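Local coordinates for protein hemin degrading factor (Pseudomonas aeruginosa, PDB 4MGF) that binds heme b and probably takes part in heme handling or breakdown inside the bacterium, at residues H87-R92 and N297-T302; L251-A256 and C280-L285. All blocks are in the same frame, centred on the assembly; numbering follows the deposited sequence.

Contact 1: H87-R92 and N297-T302; sequences HCVHER and NLHLKT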
loop_
_atom_site.group_PDB
_atom_site.type_symbol
_atom_site.label_atom_id
_atom_site.label_comp_id
_atom_site.label_asym_id
_atom_site.label_seq_id
_atom_site.Cartn_x
_atom_site.Cartn_y
_atom_site.Cartn_z
ATOM N N HIS A 87 1.460 0.600 9.487
ATOM C CA HIS A 87 2.854 0.512 9.903
ATOM C C HIS A 87 3.875 0.799 8.816
ATOM O O HIS A 87 5.071 0.787 9.084
ATOM C CB HIS A 87 3.147 -0.875 10.495
ATOM C CG HIS A 87 2.087 -1.370 11.426
ATOM N ND1 HIS A 87 2.049 -1.022 12.759
ATOM C CD2 HIS A 87 1.019 -2.173 11.215
ATOM C CE1 HIS A 87 1.006 -1.599 13.331
ATOM N NE2 HIS A 87 0.363 -2.301 12.415
ATOM N N CYS A 88 3.445 1.026 7.582
ATOM C CA CYS A 88 4.459 1.238 6.555
ATOM C C CYS A 88 4.000 2.167 5.457
ATOM O O CYS A 88 2.883 2.046 4.943
ATOM C CB CYS A 88 4.959 -0.106 5.976
ATOM S SG CYS A 88 6.394 0.042 4.866
ATOM N N VAL A 89 4.864 3.105 5.098
ATOM C CA VAL A 89 4.481 4.068 4.072
ATOM C C VAL A 89 5.463 4.026 2.922
ATOM O O VAL A 89 6.668 3.904 3.121
ATOM C CB VAL A 89 4.191 5.520 4.646
ATOM C CG1 VAL A 89 4.931 5.751 5.903
ATOM C CG2 VAL A 89 4.466 6.617 3.606
ATOM N N HIS A 90 4.909 4.061 1.717
ATOM C CA HIS A 90 5.642 3.797 0.491
ATOM C C HIS A 90 5.456 5.036 -0.390
ATOM O O HIS A 90 4.321 5.398 -0.728
ATOM C CB HIS A 90 5.030 2.535 -0.171
ATOM C CG HIS A 90 5.829 1.951 -1.307
ATOM N ND1 HIS A 90 6.146 2.655 -2.449
ATOM C CD2 HIS A 90 6.303 0.692 -1.505
ATOM C CE1 HIS A 90 6.808 1.869 -3.284
ATOM N NE2 HIS A 90 6.914 0.672 -2.737
ATOM N N GLU A 91 6.557 5.715 -0.712
ATOM C CA GLU A 91 6.493 6.917 -1.558
ATOM C C GLU A 91 7.378 6.764 -2.775
ATOM O O GLU A 91 8.601 6.625 -2.656
ATOM C CB GLU A 91 6.916 8.182 -0.790
ATOM C CG GLU A 91 6.191 8.418 0.508
ATOM C CD GLU A 91 6.662 9.695 1.178
ATOM O OE1 GLU A 91 7.248 10.546 0.477
ATOM O OE2 GLU A 91 6.456 9.842 2.399
ATOM N N ARG A 92 6.767 6.810 -3.949
ATOM C CA ARG A 92 7.492 6.565 -5.184
ATOM C C ARG A 92 7.204 7.667 -6.185
ATOM O O ARG A 92 6.044 8.053 -6.386
ATOM C CB ARG A 92 7.100 5.201 -5.762
ATOM C CG ARG A 92 8.026 4.661 -6.863
ATOM C CD ARG A 92 9.438 4.422 -6.352
ATOM N NE ARG A 92 10.235 3.636 -7.290
ATOM C CZ ARG A 92 10.674 4.072 -8.468
ATOM N NH1 ARG A 92 10.401 5.301 -8.869
ATOM N NH2 ARG A 92 11.393 3.272 -9.245
ATOM N N ASN A 297 11.139 6.473 -1.280
ATOM C CA ASN A 297 11.252 6.514 0.160
ATOM C C ASN A 297 10.311 5.493 0.760
ATOM O O ASN A 297 9.183 5.334 0.306
ATOM C CB ASN A 297 10.931 7.915 0.703
ATOM C CG ASN A 297 12.055 8.905 0.463
ATOM O OD1 ASN A 297 13.006 8.622 -0.270
ATOM N ND2 ASN A 297 11.958 10.072 1.086
ATOM N N LEU A 298 10.781 4.789 1.780
ATOM C CA LEU A 298 9.964 3.818 2.476
ATOM C C LEU A 298 10.095 4.104 3.961
ATOM O O LEU A 298 11.214 4.256 4.461
ATOM C CB LEU A 298 10.453 2.395 2.151
ATOM C CG LEU A 298 9.705 1.240 2.809
ATOM C CD1 LEU A 298 8.354 1.013 2.110
ATOM C CD2 LEU A 298 10.546 -0.042 2.778
ATOM N N HIS A 299 8.977 4.206 4.673
ATOM C CA HIS A 299 9.057 4.433 6.113
ATOM C C HIS A 299 8.350 3.323 6.885
ATOM O O HIS A 299 7.126 3.270 6.924
ATOM C CB HIS A 299 8.502 5.812 6.502
ATOM C CG HIS A 299 9.062 6.938 5.689
ATOM N ND1 HIS A 299 10.377 7.341 5.782
ATOM C CD2 HIS A 299 8.491 7.739 4.760
ATOM C CE1 HIS A 299 10.591 8.340 4.945
ATOM N NE2 HIS A 299 9.462 8.603 4.315
ATOM N N LEU A 300 9.143 2.455 7.517
ATOM C CA LEU A 300 8.631 1.279 8.208
ATOM C C LEU A 300 8.751 1.400 9.729
ATOM O O LEU A 300 9.859 1.452 10.272
ATOM C CB LEU A 300 9.413 0.055 7.722
ATOM C CG LEU A 300 9.267 -1.291 8.436
ATOM C CD1 LEU A 300 7.808 -1.759 8.476
ATOM C CD2 LEU A 300 10.174 -2.354 7.761
ATOM N N LYS A 301 7.614 1.433 10.414
ATOM C CA LYS A 301 7.603 1.437 11.874
ATOM C C LYS A 301 7.839 0.017 12.384
ATOM O O LYS A 301 6.894 -0.748 12.573
ATOM C CB LYS A 301 6.271 1.980 12.406
ATOM C CG LYS A 301 6.120 1.954 13.931
ATOM C CD LYS A 301 7.090 2.889 14.655
ATOM C CE LYS A 301 6.627 4.339 14.602
ATOM N NZ LYS A 301 6.106 4.843 15.916
ATOM N N THR A 302 9.101 -0.328 12.621
ATOM C CA THR A 302 9.457 -1.719 12.912
ATOM C C THR A 302 8.728 -2.350 14.097
ATOM O O THR A 302 8.563 -3.564 14.141
ATOM C CB THR A 302 10.962 -1.894 13.109
ATOM O OG1 THR A 302 11.407 -1.034 14.166
ATOM C CG2 THR A 302 11.702 -1.585 11.821
#
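H87-R92 and N297-T302 run antiparallel as neighbouring strands, their axes 4.7 Å apart and 179° from one direction to the other. V89 and H299 form a hydrogen-bonded pair, V89 N giving to H299 O at 2.9 Å and H299 N to V89 O at 2.8 Å; E91 and N297 repeat the pattern, and K301 N reaches H87 O to close the end. The alternation sends C88, H90, L298 and L300 to one face. There C88 SG, anti to its own backbone N (chi1 -172°), lies against the methyl L298 CD1 at 3.5 Å, while C88 CB meets L300 CD1 at 4.1 Å. A small thiol and two branched leucines suit this buried face, where C88, H90 and L298 pack on strand 262-268. The same L298 CD1 approaches H90 CD2 obliquely, and that imidazole is anchored by a hydrogen bond between ND1 and Q273 NE2.

V89, E91, N297 and H299 occupy the other face. V89 CG1 comes to the edge of the H299 ring and packs on H299 CB at 3.6 Å. E91 OE2 lies in the plane of that ring, the carboxylate turned 69° from it, but at 3.8 Å from H299 NE2 is too far for a hydrogen bond; H299 ND1 is bonded to N290 OD1, which helps fix the ring's rotation. E91, N297 and H299 are polar and partly exposed, whereas V89 is buried against L82 and H299 CB. Pairing strand 88-93 with strand 296-301 is a regular antiparallel junction that joins the two HemS/ChuX family regions in one continuous sheet.

Contact 2: L251-A256 and C280-L285; sequences LFEAAA and CNLKWL
With CG anti to the carbonyl carbon (chi1 -67°) and a second torsion of -54°, L282 spreads its two methyls toward the helix; F252 CB, placed by the backbone, faces them, while the first torsion of F252 turns its ring away. The arrangement is a helix packed beside the edge strand of an antiparallel sheet, in the second HemS/ChuX family region: helix 251-256 and strand 282-285 run at 152°, with axes 9.7 Å apart. That separation is bridged mainly by side chains. L282 CD1 rests 4.0 Å from F252 CB and lies obliquely to the phenyl ring. A branched leucine suits the place because CD1 meets F252 and CD2 meets A256, one helical turn further on. Behind it, F289 and V291 of strand 288-293 continue the apolar surface; F252 also reaches V291, and its ring meets that of F289.

Toward solvent the contact becomes looser. The extended side chain of E253 brings CG to 4.4 Å from L282 CG. The E253 and W284 side chains cross at about a right angle, E253 OE2 standing 4.2 Å from W284 NE1, too far for a hydrogen bond. W284 also packs edge-to-face on F289. The small A256 lets the helix come close to the strand's beginning: its CB sits 3.7 Å from C280 O and only 3.4 Å from L282 CD2, a carbon pair tighter than normal van der Waals contact.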
loop_
_atom_site.group_PDB
_atom_site.type_symbol
_atom_site.label_atom_id
_atom_site.label_comp_id
_atom_site.label_asym_id
_atom_site.label_seq_id
_atom_site.Cartn_x
_atom_site.Cartn_y
_atom_site.Cartn_z
ATOM N N LEU A 251 18.268 -7.384 5.955
ATOM C CA LEU A 251 18.069 -7.766 4.552
ATOM C C LEU A 251 18.142 -6.574 3.585
ATOM O O LEU A 251 18.787 -6.653 2.536
ATOM C CB LEU A 251 16.715 -8.482 4.397
ATOM C CG LEU A 251 16.307 -8.886 2.979
ATOM C CD1 LEU A 251 17.049 -10.105 2.512
ATOM C CD2 LEU A 251 14.832 -9.159 2.913
ATOM N N PHE A 252 17.460 -5.483 3.926
ATOM C CA PHE A 252 17.578 -4.231 3.167
ATOM C C PHE A 252 19.039 -3.771 3.114
ATOM O O PHE A 252 19.586 -3.500 2.036
ATOM C CB PHE A 252 16.736 -3.120 3.817
ATOM C CG PHE A 252 15.286 -3.135 3.408
ATOM C CD1 PHE A 252 14.903 -2.638 2.177
ATOM C CD2 PHE A 252 14.310 -3.626 4.257
ATOM C CE1 PHE A 252 13.562 -2.638 1.779
ATOM C CE2 PHE A 252 12.963 -3.636 3.863
ATOM C CZ PHE A 252 12.598 -3.137 2.622
ATOM N N GLU A 253 19.649 -3.672 4.295
ATOM C CA GLU A 253 21.065 -3.322 4.424
ATOM C C GLU A 253 21.967 -4.228 3.595
ATOM O O GLU A 253 22.872 -3.759 2.902
ATOM C CB GLU A 253 21.479 -3.306 5.897
ATOM C CG GLU A 253 21.066 -2.004 6.578
ATOM C CD GLU A 253 21.074 -2.074 8.091
ATOM O OE1 GLU A 253 20.899 -3.181 8.641
ATOM O OE2 GLU A 253 21.241 -1.012 8.731
ATOM N N ALA A 254 21.685 -5.523 3.627
ATOM C CA ALA A 254 22.431 -6.463 2.805
ATOM C C ALA A 254 22.133 -6.300 1.311
ATOM O O ALA A 254 23.021 -6.452 0.475
ATOM C CB ALA A 254 22.161 -7.880 3.258
ATOM N N ALA A 255 20.888 -5.981 0.968
ATOM C CA ALA A 255 20.547 -5.737 -0.431
ATOM C C ALA A 255 21.189 -4.441 -0.923
ATOM O O ALA A 255 21.589 -4.330 -2.083
ATOM C CB ALA A 255 19.036 -5.687 -0.611
ATOM N N ALA A 256 21.285 -3.462 -0.036
ATOM C CA ALA A 256 21.917 -2.195 -0.385
ATOM C C ALA A 256 23.401 -2.366 -0.703
ATOM O O ALA A 256 23.898 -1.804 -1.673
ATOM C CB ALA A 256 21.755 -1.208 0.731
ATOM N N CYS A 280 19.469 2.154 -1.897
ATOM C CA CYS A 280 20.807 2.655 -1.570
ATOM C C CYS A 280 20.978 3.104 -0.134
ATOM O O CYS A 280 21.716 2.476 0.631
ATOM C CB CYS A 280 21.214 3.784 -2.511
ATOM S SG CYS A 280 21.362 3.254 -4.213
ATOM N N ASN A 281 20.313 4.201 0.222
ATOM C CA ASN A 281 20.438 4.775 1.551
ATOM C C ASN A 281 19.401 4.272 2.533
ATOM O O ASN A 281 18.193 4.417 2.316
ATOM C CB ASN A 281 20.371 6.300 1.466
ATOM C CG ASN A 281 21.208 6.834 0.341
ATOM O OD1 ASN A 281 22.429 6.920 0.453
ATOM N ND2 ASN A 281 20.565 7.161 -0.772
ATOM N N LEU A 282 19.883 3.713 3.631
ATOM C CA LEU A 282 19.036 3.187 4.682
ATOM C C LEU A 282 19.359 3.919 5.961
ATOM O O LEU A 282 20.535 4.139 6.265
ATOM C CB LEU A 282 19.325 1.705 4.893
ATOM C CG LEU A 282 18.988 0.687 3.807
ATOM C CD1 LEU A 282 17.534 0.781 3.389
ATOM C CD2 LEU A 282 19.891 0.866 2.620
ATOM N N LYS A 283 18.334 4.273 6.729
ATOM C CA LYS A 283 18.525 5.022 7.967
ATOM C C LYS A 283 17.563 4.587 9.054
ATOM O O LYS A 283 16.373 4.373 8.794
ATOM C CB LYS A 283 18.315 6.524 7.727
ATOM C CG LYS A 283 19.592 7.296 7.442
ATOM C CD LYS A 283 20.026 7.147 5.983
ATOM C CE LYS A 283 21.526 7.353 5.802
ATOM N NZ LYS A 283 21.912 8.803 5.841
ATOM N N TRP A 284 18.064 4.482 10.278
ATOM C CA TRP A 284 17.192 4.326 11.436
ATOM C C TRP A 284 16.835 5.697 12.002
ATOM O O TRP A 284 17.602 6.639 11.866
ATOM C CB TRP A 284 17.875 3.498 12.521
ATOM C CG TRP A 284 17.850 2.007 12.290
ATOM C CD1 TRP A 284 18.858 1.238 11.791
ATOM C CD2 TRP A 284 16.759 1.118 12.562
ATOM N NE1 TRP A 284 18.464 -0.084 11.732
ATOM C CE2 TRP A 284 17.179 -0.183 12.198
ATOM C CE3 TRP A 284 15.463 1.295 13.064
ATOM C CZ2 TRP A 284 16.350 -1.303 12.329
ATOM C CZ3 TRP A 284 14.639 0.180 13.193
ATOM C CH2 TRP A 284 15.088 -1.103 12.825
ATOM N N LEU A 285 15.669 5.793 12.631
ATOM C CA LEU A 285 15.252 6.982 13.371
ATOM C C LEU A 285 14.233 6.521 14.400
ATOM O O LEU A 285 13.073 6.237 14.061
ATOM C CB LEU A 285 14.640 8.032 12.428
ATOM C CG LEU A 285 14.580 9.489 12.884
ATOM C CD1 LEU A 285 15.976 10.035 13.140
ATOM C CD2 LEU A 285 13.844 10.367 11.866
#

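The centres of contact 1 and contact 2 lie 13 Å apart, and both reach the same antiparallel sheet, where strand 288-293 separates strand 296-301 from the edge strand 282-285. Along the chain the order is 87-92, 251-256, 280-285 and 297-302, so both halves of contact 2 fall between those of contact 1. Contact 1 joins distant parts of the sequence inside the sheet, between strands 78-84 and 288-293; contact 2 sets helix 247-258 against its outer end. They touch directly: L298 CD2 packs 3.7 Å from F252 CZ, and T302 CG2 lies 3.6 Å from W284 CH2. The apolar layer thus runs from the inter-region seam out to the helix.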